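Local coordinates for lasso peptide isopeptidase AtxE2 (Asticcacaulis excentricus, PDB 5TXC), which hydrolyses the isopeptide bond of the lasso peptides astexin-2 and astexin-3, recognising their knotted structure and converting them to linear peptides, at residues S135-H140 with L179-L184; P165-A170 with Q232-K237; G349-C354 with C363-A368; A358-C363 with L374-L379. All coordinates share one frame; numbering follows the deposited sequence.

Interaction 1: residues S135-H140 with L179-L184; sequences SPSGTH and LDDNTL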
loop_
_atom_site.group_PDB
_atom_site.type_symbol
_atom_site.label_atom_id
_atom_site.label_comp_id
_atom_site.label_asym_id
_atom_site.label_seq_id
_atom_site.Cartn_x
_atom_site.Cartn_y
_atom_site.Cartn_z
ATOM N N SER A 135 10.351 24.836 10.254
ATOM C CA SER A 135 11.507 25.709 10.404
ATOM C C SER A 135 11.973 25.700 11.859
ATOM O O SER A 135 11.176 25.454 12.765
ATOM C CB SER A 135 11.169 27.132 9.962
ATOM O OG SER A 135 10.133 27.686 10.762
ATOM N N PRO A 136 13.266 25.917 12.104
ATOM C CA PRO A 136 13.757 25.940 13.499
ATOM C C PRO A 136 12.915 26.799 14.421
ATOM O O PRO A 136 12.724 26.451 15.591
ATOM C CB PRO A 136 15.178 26.491 13.350
ATOM C CG PRO A 136 15.594 26.050 11.990
ATOM C CD PRO A 136 14.368 26.047 11.129
ATOM N N SER A 137 12.362 27.896 13.910
ATOM C CA SER A 137 11.525 28.781 14.710
ATOM C C SER A 137 10.152 28.205 15.020
ATOM O O SER A 137 9.445 28.765 15.868
ATOM C CB SER A 137 11.377 30.109 13.989
ATOM O OG SER A 137 12.667 30.693 13.851
ATOM N N GLY A 138 9.728 27.151 14.318
ATOM C CA GLY A 138 8.351 26.698 14.442
ATOM C C GLY A 138 7.361 27.589 13.741
ATOM O O GLY A 138 6.177 27.569 14.063
ATOM N N THR A 139 7.829 28.352 12.762
ATOM C CA THR A 139 7.118 29.431 12.090
ATOM C C THR A 139 6.593 29.048 10.712
ATOM O O THR A 139 5.509 29.487 10.317
ATOM C CB THR A 139 8.059 30.637 12.002
ATOM O OG1 THR A 139 7.823 31.476 13.131
ATOM C CG2 THR A 139 7.850 31.413 10.766
ATOM N N HIS A 140 7.380 28.306 9.944
ATOM C CA HIS A 140 7.002 27.910 8.605
ATOM C C HIS A 140 7.155 26.406 8.423
ATOM O O HIS A 140 7.888 25.733 9.152
ATOM C CB HIS A 140 7.825 28.665 7.563
ATOM C CG HIS A 140 7.583 30.138 7.575
ATOM N ND1 HIS A 140 8.589 31.058 7.772
ATOM C CD2 HIS A 140 6.440 30.851 7.431
ATOM C CE1 HIS A 140 8.078 32.276 7.733
ATOM N NE2 HIS A 140 6.777 32.178 7.534
ATOM N N LEU A 179 18.198 24.429 6.629
ATOM C CA LEU A 179 19.488 24.577 7.291
ATOM C C LEU A 179 19.387 25.584 8.431
ATOM O O LEU A 179 20.023 25.400 9.473
ATOM C CB LEU A 179 20.547 24.998 6.278
ATOM C CG LEU A 179 20.915 23.903 5.271
ATOM C CD1 LEU A 179 21.998 24.368 4.304
ATOM C CD2 LEU A 179 21.345 22.636 5.997
ATOM N N ASP A 180 18.588 26.640 8.242
ATOM C CA ASP A 180 18.183 27.603 9.277
ATOM C C ASP A 180 16.850 28.226 8.858
ATOM O O ASP A 180 16.193 27.756 7.922
ATOM C CB ASP A 180 19.263 28.671 9.518
ATOM C CG ASP A 180 19.590 29.468 8.280
ATOM O OD1 ASP A 180 18.663 29.958 7.603
ATOM O OD2 ASP A 180 20.790 29.649 7.991
ATOM N N ASP A 181 16.468 29.331 9.506
ATOM C CA ASP A 181 15.141 29.870 9.223
ATOM C C ASP A 181 15.045 30.547 7.869
ATOM O O ASP A 181 13.936 30.892 7.449
ATOM C CB ASP A 181 14.710 30.874 10.279
ATOM C CG ASP A 181 14.289 30.229 11.562
ATOM O OD1 ASP A 181 13.575 29.209 11.527
ATOM O OD2 ASP A 181 14.653 30.765 12.630
ATOM N N ASN A 182 16.158 30.740 7.178
ATOM C CA ASN A 182 16.159 31.403 5.885
ATOM C C ASN A 182 16.868 30.608 4.807
ATOM O O ASN A 182 17.027 31.112 3.692
ATOM C CB ASN A 182 16.820 32.795 5.990
ATOM C CG ASN A 182 15.938 33.804 6.706
ATOM O OD1 ASN A 182 14.960 34.320 6.136
ATOM N ND2 ASN A 182 16.262 34.079 7.968
ATOM N N THR A 183 17.348 29.412 5.112
ATOM C CA THR A 183 18.131 28.650 4.156
ATOM C C THR A 183 17.494 27.278 4.023
ATOM O O THR A 183 17.059 26.688 5.019
ATOM C CB THR A 183 19.586 28.537 4.626
ATOM O OG1 THR A 183 19.984 29.790 5.202
ATOM C CG2 THR A 183 20.511 28.209 3.487
ATOM N N LEU A 184 17.394 26.801 2.785
ATOM C CA LEU A 184 16.817 25.504 2.473
ATOM C C LEU A 184 17.803 24.739 1.627
ATOM O O LEU A 184 18.363 25.287 0.682
ATOM C CB LEU A 184 15.500 25.625 1.697
ATOM C CG LEU A 184 14.296 26.187 2.413
ATOM C CD1 LEU A 184 13.215 26.478 1.415
ATOM C CD2 LEU A 184 13.809 25.204 3.424
HETATM O O HOH W 1 10.793 30.622 10.280
#
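Asp-181 turns its carboxylate into the type I turn formed by Ser-135 to Gly-138, and nearly all of this small surface contact is made by its two oxygens. With CG beside the backbone N (chi1 -76°), the side chain leans across to the turn, and OD1 accepts the Ser-137 N-H through its syn lone pair: Asp-181 OD1 lies 3.0 Å from Ser-137 N, with 149° at the hydrogen. Asp-181 OD2 is directed at Ser-137 OG, but the modelled separation is implausibly short, so the details of that second bond are doubtful. Pro-136 and Asp-181 run past each other in opposite senses, which brings Pro-136 CD to 3.3 Å from Asp-181 OD1, while Ser-135 CB is 3.5 Å from the same oxygen. The contact links two hairpin turns of successive four-stranded antiparallel sheets, consistent with adjacent blades of the beta-propeller known from prolyl oligopeptidase relatives. Trp-178, from strand 175-178, packs against Ser-135 and Pro-136. Each turn is also braced internally. Ser-135 OG accepts from two backbone donors, His-140 N at 2.9 Å and Thr-139 N at 3.1 Å, and binds a water that reaches Asp-181 OD1 weakly. On the other side Asp-180 OD1 accepts from Asn-182 N at 2.7 Å, an Asx turn, and also takes the Thr-183 OG1 hydroxyl.

Interaction 2: residues P165-A170 with Q232-K237; sequences PVIEDA and QVLDLK
Leu-236 and Val-166 meet through methyl groups, their side chains crossing at about a right angle: Leu-236 CD2 sits 3.7 Å from Val-166 CG2 and 3.9 Å from Val-166 CG1, so a single methyl touches both branches of the valine. Leu-234 also works through CD2, but against an isoleucine methylene and a backbone oxygen. With CG anti to the backbone N (chi1 172°), it extends toward the other segment, where Leu-234 CD2 lies 3.7 Å from Ile-167 CG1. Leu-234 CD2 is also 3.5 Å from Val-166 O. The Ile-167 and Leu-234 side chains pass in opposite directions. At the far end, Asp-169 OD2 and Gln-232 OE1 are 4.0 Å apart with their flat groups turned 37° from each other; this is an approach of two oxygens, and Asp-169 OD2 takes its hydrogen bond from Tyr-186 OH instead. Behind this first shell, Val-166 and Ile-167 both pair with Val-153 in a classic beta bulge, which presents two consecutive residues to the contact. CA atoms of the nearest pair, Ile-167 and Leu-234, are still 7.5 Å apart, a spacing for side-chain packing and too wide for strand pairing. Strand 165-167 is an outermost strand of its sheet, and it lies against the next sheet, where strand 230-235 pairs with strand 183-188; Leu-184 of the latter strand completes the apolar layer by touching both Val-166 and Ile-167.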
loop_
_atom_site.group_PDB
_atom_site.type_symbol
_atom_site.label_atom_id
_atom_site.label_comp_id
_atom_site.label_asym_id
_atom_site.label_seq_id
_atom_site.Cartn_x
_atom_site.Cartn_y
_atom_site.Cartn_z
ATOM N N PRO A 165 5.025 29.074 -3.782
ATOM C CA PRO A 165 6.199 28.230 -4.032
ATOM C C PRO A 165 7.483 28.991 -3.766
ATOM O O PRO A 165 7.506 30.215 -3.716
ATOM C CB PRO A 165 6.088 27.880 -5.519
ATOM C CG PRO A 165 5.165 28.900 -6.077
ATOM C CD PRO A 165 4.209 29.251 -4.988
ATOM N N VAL A 166 8.577 28.245 -3.630
ATOM C CA VAL A 166 9.812 28.830 -3.123
ATOM C C VAL A 166 11.041 28.306 -3.867
ATOM O O VAL A 166 11.952 29.079 -4.172
ATOM C CB VAL A 166 9.876 28.617 -1.596
ATOM C CG1 VAL A 166 11.071 27.807 -1.162
ATOM C CG2 VAL A 166 9.776 29.959 -0.868
ATOM N N ILE A 167 11.122 26.995 -4.110
ATOM C CA ILE A 167 12.210 26.415 -4.894
ATOM C C ILE A 167 11.617 25.703 -6.098
ATOM O O ILE A 167 10.665 24.923 -5.964
ATOM C CB ILE A 167 13.096 25.442 -4.101
ATOM C CG1 ILE A 167 13.569 26.047 -2.779
ATOM C CG2 ILE A 167 14.297 25.119 -4.929
ATOM C CD1 ILE A 167 14.274 25.028 -1.864
ATOM N N GLU A 168 12.192 25.972 -7.264
ATOM C CA GLU A 168 11.785 25.394 -8.530
ATOM C C GLU A 168 13.028 25.191 -9.381
ATOM O O GLU A 168 13.935 26.023 -9.356
ATOM C CB GLU A 168 10.739 26.322 -9.171
ATOM C CG GLU A 168 10.165 25.905 -10.501
ATOM C CD GLU A 168 9.295 27.006 -11.130
ATOM O OE1 GLU A 168 8.857 27.935 -10.405
ATOM O OE2 GLU A 168 9.087 26.967 -12.362
ATOM N N ASP A 169 13.096 24.080 -10.105
ATOM C CA ASP A 169 14.282 23.762 -10.896
ATOM C C ASP A 169 13.855 22.988 -12.145
ATOM O O ASP A 169 12.677 22.673 -12.333
ATOM C CB ASP A 169 15.297 22.970 -10.059
ATOM C CG ASP A 169 16.759 23.411 -10.296
ATOM O OD1 ASP A 169 17.218 23.507 -11.461
ATOM O OD2 ASP A 169 17.467 23.651 -9.300
ATOM N N ALA A 170 14.830 22.677 -13.008
ATOM C CA ALA A 170 14.549 21.919 -14.228
ATOM C C ALA A 170 14.053 20.519 -13.927
ATOM O O ALA A 170 13.407 19.898 -14.777
ATOM C CB ALA A 170 15.799 21.799 -15.102
ATOM N N GLN A 232 21.610 21.289 -3.606
ATOM C CA GLN A 232 21.762 22.727 -3.729
ATOM C C GLN A 232 21.077 23.384 -2.547
ATOM O O GLN A 232 20.164 22.811 -1.953
ATOM C CB GLN A 232 21.141 23.256 -5.042
ATOM C CG GLN A 232 22.131 23.953 -5.986
ATOM C CD GLN A 232 22.223 23.268 -7.322
ATOM O OE1 GLN A 232 21.220 23.126 -8.017
ATOM N NE2 GLN A 232 23.419 22.834 -7.693
ATOM N N VAL A 233 21.511 24.596 -2.195
ATOM C CA VAL A 233 20.866 25.329 -1.108
ATOM C C VAL A 233 20.444 26.700 -1.601
ATOM O O VAL A 233 21.136 27.330 -2.405
ATOM C CB VAL A 233 21.729 25.412 0.179
ATOM C CG1 VAL A 233 23.014 24.700 -0.007
ATOM C CG2 VAL A 233 21.917 26.822 0.639
ATOM N N LEU A 234 19.248 27.105 -1.190
ATOM C CA LEU A 234 18.644 28.371 -1.563
ATOM C C LEU A 234 18.634 29.300 -0.360
ATOM O O LEU A 234 18.129 28.942 0.703
ATOM C CB LEU A 234 17.203 28.179 -2.050
ATOM C CG LEU A 234 16.480 29.514 -2.262
ATOM C CD1 LEU A 234 17.075 30.196 -3.484
ATOM C CD2 LEU A 234 14.958 29.404 -2.385
ATOM N N ASP A 235 19.139 30.509 -0.551
ATOM C CA ASP A 235 18.990 31.573 0.431
ATOM C C ASP A 235 17.676 32.278 0.162
ATOM O O ASP A 235 17.503 32.888 -0.896
ATOM C CB ASP A 235 20.147 32.565 0.327
ATOM C CG ASP A 235 20.138 33.605 1.435
ATOM O OD1 ASP A 235 19.195 33.644 2.263
ATOM O OD2 ASP A 235 21.098 34.404 1.457
ATOM N N LEU A 236 16.770 32.231 1.126
ATOM C CA LEU A 236 15.464 32.830 0.913
ATOM C C LEU A 236 15.486 34.348 1.024
ATOM O O LEU A 236 14.493 34.990 0.674
ATOM C CB LEU A 236 14.460 32.245 1.900
ATOM C CG LEU A 236 14.086 30.775 1.712
ATOM C CD1 LEU A 236 13.465 30.216 2.987
ATOM C CD2 LEU A 236 13.145 30.621 0.556
ATOM N N LYS A 237 16.591 34.939 1.475
ATOM C CA LYS A 237 16.722 36.392 1.504
ATOM C C LYS A 237 17.229 36.946 0.171
ATOM O O LYS A 237 16.749 37.985 -0.295
ATOM C CB LYS A 237 17.655 36.803 2.648
ATOM C CG LYS A 237 17.158 36.359 4.032
ATOM C CD LYS A 237 18.284 36.277 5.068
ATOM C CE LYS A 237 18.637 37.648 5.629
ATOM N NZ LYS A 237 19.679 37.576 6.693
#

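Interaction 3: residues G349-C354 with C363-A368; sequences GLLQGC and CAQESA
Leu-350 and Glu-366 face each other as an antiparallel hydrogen-bonded pair, as do Gln-352 and Ala-364, with the non-hydrogen-bonded pair Leu-351 and Gln-365 between them. The strand axes approach to 4.5 Å and run 158° apart. Four backbone bonds define the register, the shortest from Gln-352 N to Ala-364 O at 2.6 Å. At the start, Gly-349 CA lies 3.3 Å from Glu-366 O, and a side chain there would clash with that oxygen; its phi and psi would in any case press a CB against the preceding carbonyl oxygen. This is the beta hairpin of strands 350-357 and 360-367, the first two strands of a four-stranded sheet consistent with a propeller blade. Past the corner at Gly-353, a disulfide crosses the hairpin, Cys-354 SG to Cys-363 SG 2.1 Å, with a dihedral of 118° about the S-S bond. Leu-351 CD2 reaches over the aliphatic part of Gln-365, 3.6 Å from Gln-365 CG. On the opposite face Gln-352 bends at chi2 (131°) to send its amide diagonally to the partner strand, two residues past its own pair Ala-364: Gln-352 NE2 donates to Glu-366 OE1 at 2.9 Å, the oxygen lying near the amide plane, and also to Ala-54 O. An alanine here would probably leave Ala-54 O without this donor and take one of the holds off Glu-366 OE1, putting more of the load on Arg-372. Arg-372 holds Glu-366 OE1 in a salt bridge, and Phe-443 N donates to Glu-366 OE2, beside the catalytically important Tyr-438.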
loop_
_atom_site.group_PDB
_atom_site.type_symbol
_atom_site.label_atom_id
_atom_site.label_comp_id
_atom_site.label_asym_id
_atom_site.label_seq_id
_atom_site.Cartn_x
_atom_site.Cartn_y
_atom_site.Cartn_z
ATOM N N GLY A 349 -5.251 -3.462 13.835
ATOM C CA GLY A 349 -5.056 -2.248 13.053
ATOM C C GLY A 349 -3.602 -1.843 12.874
ATOM O O GLY A 349 -2.710 -2.687 12.925
ATOM N N LEU A 350 -3.345 -0.558 12.659
ATOM C CA LEU A 350 -2.002 -0.084 12.415
ATOM C C LEU A 350 -1.831 1.211 13.168
ATOM O O LEU A 350 -2.801 1.932 13.406
ATOM C CB LEU A 350 -1.702 0.175 10.927
ATOM C CG LEU A 350 -1.013 -0.879 10.058
ATOM C CD1 LEU A 350 -0.837 -0.377 8.610
ATOM C CD2 LEU A 350 0.320 -1.298 10.638
ATOM N N LEU A 351 -0.594 1.469 13.580
ATOM C CA LEU A 351 -0.147 2.777 14.034
ATOM C C LEU A 351 0.923 3.246 13.066
ATOM O O LEU A 351 1.819 2.469 12.732
ATOM C CB LEU A 351 0.431 2.714 15.436
ATOM C CG LEU A 351 -0.492 2.548 16.631
ATOM C CD1 LEU A 351 0.375 2.541 17.859
ATOM C CD2 LEU A 351 -1.527 3.657 16.712
ATOM N N GLN A 352 0.827 4.479 12.578
ATOM C CA GLN A 352 1.781 4.930 11.568
ATOM C C GLN A 352 2.454 6.253 11.931
ATOM O O GLN A 352 1.813 7.175 12.437
ATOM C CB GLN A 352 1.084 5.038 10.222
ATOM C CG GLN A 352 0.558 3.689 9.737
ATOM C CD GLN A 352 -0.886 3.761 9.272
ATOM O OE1 GLN A 352 -1.657 4.577 9.767
ATOM N NE2 GLN A 352 -1.260 2.899 8.330
ATOM N N GLY A 353 3.752 6.346 11.649
ATOM C CA GLY A 353 4.494 7.599 11.753
ATOM C C GLY A 353 4.597 8.219 13.129
ATOM O O GLY A 353 4.843 9.415 13.231
ATOM N N CYS A 354 4.443 7.437 14.189
ATOM C CA CYS A 354 4.471 7.943 15.557
ATOM C C CYS A 354 5.715 8.770 15.875
ATOM O O CYS A 354 6.843 8.400 15.531
ATOM C CB CYS A 354 4.395 6.757 16.512
ATOM S SG CYS A 354 2.877 5.792 16.318
ATOM N N CYS A 363 0.368 9.678 16.774
ATOM C CA CYS A 363 0.385 8.668 15.719
ATOM C C CYS A 363 -0.769 8.872 14.752
ATOM O O CYS A 363 -1.837 9.345 15.136
ATOM C CB CYS A 363 0.230 7.253 16.293
ATOM S SG CYS A 363 1.470 6.756 17.492
ATOM N N ALA A 364 -0.571 8.440 13.515
ATOM C CA ALA A 364 -1.708 8.063 12.690
ATOM C C ALA A 364 -2.155 6.660 13.088
ATOM O O ALA A 364 -1.326 5.791 13.381
ATOM C CB ALA A 364 -1.361 8.131 11.198
ATOM N N GLN A 365 -3.467 6.454 13.144
ATOM C CA GLN A 365 -4.028 5.179 13.575
ATOM C C GLN A 365 -5.213 4.805 12.687
ATOM O O GLN A 365 -5.995 5.655 12.243
ATOM C CB GLN A 365 -4.436 5.208 15.060
ATOM C CG GLN A 365 -4.983 3.914 15.614
ATOM C CD GLN A 365 -6.494 3.833 15.538
ATOM O OE1 GLN A 365 -7.184 4.845 15.433
ATOM N NE2 GLN A 365 -7.019 2.620 15.578
ATOM N N GLU A 366 -5.359 3.506 12.486
ATOM C CA GLU A 366 -6.245 2.948 11.481
ATOM C C GLU A 366 -6.752 1.619 12.007
ATOM O O GLU A 366 -6.004 0.892 12.672
ATOM C CB GLU A 366 -5.457 2.765 10.186
ATOM C CG GLU A 366 -6.185 2.380 8.991
ATOM C CD GLU A 366 -5.222 2.185 7.829
ATOM O OE1 GLU A 366 -4.088 2.729 7.895
ATOM O OE2 GLU A 366 -5.592 1.473 6.870
ATOM N N SER A 367 -8.007 1.299 11.700
ATOM C CA SER A 367 -8.631 0.113 12.259
ATOM C C SER A 367 -9.795 -0.284 11.348
ATOM O O SER A 367 -10.210 0.507 10.503
ATOM C CB SER A 367 -9.057 0.406 13.690
ATOM O OG SER A 367 -9.716 -0.675 14.251
ATOM N N ALA A 368 -10.314 -1.518 11.522
ATOM C CA ALA A 368 -11.233 -2.096 10.531
ATOM C C ALA A 368 -12.370 -1.149 10.171
ATOM O O ALA A 368 -12.683 -0.956 8.994
ATOM C CB ALA A 368 -11.797 -3.444 10.995
#

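Interaction 4: residues A358-C363 with L374-L379; sequences AKRLIC and LVTLNL
The two middle strands of a four-stranded antiparallel sheet pair here, Leu-361 with Leu-377 and Cys-363 with Val-375 as hydrogen-bonded pairs, Arg-360 with Asn-378 and Ile-362 with Thr-376 as non-hydrogen-bonded ones. Axes 4.6 Å apart and directions 159° apart confirm the pairing, and the Leu-361 N to Leu-377 O bond is nearly straight at 2.9 Å and 172°. Thr-376 CG2 packs on the aliphatic part of Arg-360, 3.6 Å from Arg-360 CD, while the guanidinium reaches beyond the sheet to Thr-93 O. On the opposite face, Leu-361 CB and Leu-377 CB lie 4.1 Å apart. Leu-379 closes the end of the pairing: Leu-379 N donates to Lys-359 O at 2.9 Å. Its CG lies anti to the carbonyl carbon (chi1 -69°), which carries the methyls back over the partner chain, Leu-379 CD1 3.6 Å from Arg-360 N and Leu-379 CD2 4.1 Å from Leu-361 CD2. A glycine here would remove the whole side chain and would probably open a gap beside Leu-361 and over the Lys-359 carbonyl. Strand 350-357 flanks this pair beyond strand 360-367, and strand 384-388 beyond strand 373-378, with Met-384 packing on Val-375 and Leu-377.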
loop_
_atom_site.group_PDB
_atom_site.type_symbol
_atom_site.label_atom_id
_atom_site.label_comp_id
_atom_site.label_asym_id
_atom_site.label_seq_id
_atom_site.Cartn_x
_atom_site.Cartn_y
_atom_site.Cartn_z
ATOM N N ALA A 358 7.290 14.207 24.845
ATOM C CA ALA A 358 7.350 13.989 26.290
ATOM C C ALA A 358 6.731 12.638 26.629
ATOM O O ALA A 358 7.243 11.614 26.142
ATOM C CB ALA A 358 6.713 15.194 26.965
ATOM N N LYS A 359 5.624 12.570 27.382
ATOM C CA LYS A 359 4.978 11.304 27.717
ATOM C C LYS A 359 3.894 10.891 26.726
ATOM O O LYS A 359 2.994 10.119 27.082
ATOM C CB LYS A 359 4.371 11.365 29.126
ATOM C CG LYS A 359 5.355 11.676 30.241
ATOM C CD LYS A 359 6.169 10.434 30.605
ATOM C CE LYS A 359 6.984 10.626 31.893
ATOM N NZ LYS A 359 8.255 11.403 31.694
ATOM N N ARG A 360 3.957 11.367 25.497
ATOM C CA ARG A 360 2.925 11.064 24.533
ATOM C C ARG A 360 3.526 10.647 23.208
ATOM O O ARG A 360 4.568 11.159 22.779
ATOM C CB ARG A 360 2.015 12.253 24.349
ATOM C CG ARG A 360 1.030 12.369 25.467
ATOM C CD ARG A 360 0.047 13.421 25.144
ATOM N NE ARG A 360 0.671 14.567 24.493
ATOM C CZ ARG A 360 -0.043 15.545 23.955
ATOM N NH1 ARG A 360 -1.367 15.466 23.997
ATOM N NH2 ARG A 360 0.544 16.585 23.376
ATOM N N LEU A 361 2.876 9.692 22.585
ATOM C CA LEU A 361 3.143 9.362 21.199
ATOM C C LEU A 361 2.008 9.968 20.379
ATOM O O LEU A 361 0.835 9.764 20.705
ATOM C CB LEU A 361 3.207 7.846 21.036
ATOM C CG LEU A 361 4.312 7.175 20.240
ATOM C CD1 LEU A 361 5.658 7.689 20.687
ATOM C CD2 LEU A 361 4.220 5.702 20.535
ATOM N N ILE A 362 2.348 10.737 19.347
ATOM C CA ILE A 362 1.359 11.214 18.377
ATOM C C ILE A 362 1.460 10.349 17.128
ATOM O O ILE A 362 2.517 10.276 16.498
ATOM C CB ILE A 362 1.551 12.699 18.045
ATOM C CG1 ILE A 362 1.285 13.557 19.295
ATOM C CG2 ILE A 362 0.617 13.117 16.925
ATOM C CD1 ILE A 362 2.499 14.024 19.987
ATOM N N CYS A 363 0.368 9.678 16.774
ATOM C CA CYS A 363 0.385 8.668 15.719
ATOM C C CYS A 363 -0.769 8.872 14.752
ATOM O O CYS A 363 -1.837 9.345 15.136
ATOM C CB CYS A 363 0.230 7.253 16.293
ATOM S SG CYS A 363 1.470 6.756 17.492
ATOM N N LEU A 374 -5.521 10.867 13.248
ATOM C CA LEU A 374 -4.479 11.214 14.207
ATOM C C LEU A 374 -4.938 10.962 15.633
ATOM O O LEU A 374 -6.096 11.218 15.993
ATOM C CB LEU A 374 -4.047 12.666 14.039
ATOM C CG LEU A 374 -2.679 12.833 13.404
ATOM C CD1 LEU A 374 -2.578 12.137 12.059
ATOM C CD2 LEU A 374 -2.432 14.313 13.264
ATOM N N VAL A 375 -3.999 10.511 16.460
ATOM C CA VAL A 375 -4.313 9.952 17.766
ATOM C C VAL A 375 -3.163 10.265 18.716
ATOM O O VAL A 375 -2.051 10.587 18.289
ATOM C CB VAL A 375 -4.560 8.433 17.585
ATOM C CG1 VAL A 375 -3.550 7.578 18.314
ATOM C CG2 VAL A 375 -5.990 8.069 17.881
ATOM N N THR A 376 -3.430 10.149 20.014
ATOM C CA THR A 376 -2.417 10.274 21.058
ATOM C C THR A 376 -2.389 8.985 21.877
ATOM O O THR A 376 -3.442 8.443 22.234
ATOM C CB THR A 376 -2.727 11.494 21.970
ATOM O OG1 THR A 376 -2.110 12.659 21.429
ATOM C CG2 THR A 376 -2.242 11.286 23.367
ATOM N N LEU A 377 -1.190 8.490 22.176
ATOM C CA LEU A 377 -1.029 7.363 23.084
ATOM C C LEU A 377 -0.285 7.829 24.320
ATOM O O LEU A 377 0.808 8.393 24.215
ATOM C CB LEU A 377 -0.281 6.203 22.432
ATOM C CG LEU A 377 -1.252 5.227 21.780
ATOM C CD1 LEU A 377 -0.598 4.492 20.651
ATOM C CD2 LEU A 377 -1.775 4.257 22.804
ATOM N N ASN A 378 -0.873 7.567 25.482
ATOM C CA ASN A 378 -0.263 7.905 26.762
ATOM C C ASN A 378 0.857 6.912 27.070
ATOM O O ASN A 378 0.604 5.720 27.265
ATOM C CB ASN A 378 -1.336 7.875 27.851
ATOM C CG ASN A 378 -0.818 8.328 29.199
ATOM O OD1 ASN A 378 0.222 7.876 29.647
ATOM N ND2 ASN A 378 -1.571 9.181 29.872
ATOM N N LEU A 379 2.086 7.392 27.152
ATOM C CA LEU A 379 3.207 6.466 27.259
ATOM C C LEU A 379 3.390 5.847 28.648
ATOM O O LEU A 379 4.352 5.095 28.840
ATOM C CB LEU A 379 4.499 7.171 26.835
ATOM C CG LEU A 379 4.570 7.498 25.348
ATOM C CD1 LEU A 379 5.786 8.349 25.099
ATOM C CD2 LEU A 379 4.641 6.213 24.538
#

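In the fold
The four contacts form two groups. Interactions 1 and 2 have centres 14 Å apart and meet where strands 183-188 and 230-235 pair, with Leu-184 O 2.8 Å from Leu-234 N; both join that sheet to the preceding one. Interactions 3 and 4, centres 12 Å apart, lie within one sheet and share Cys-363, and Leu-351 CD1 packs 3.5 Å from Leu-377 CD1 between them. The groups do not touch: the nearest atoms of interactions 1 and 4 are about 15 Å apart. Of the four, interaction 3 is the one close to a catalytic residue, the side chain of Glu-366 lying about 4 Å from that of Tyr-438, which stabilises the alkoxide intermediate.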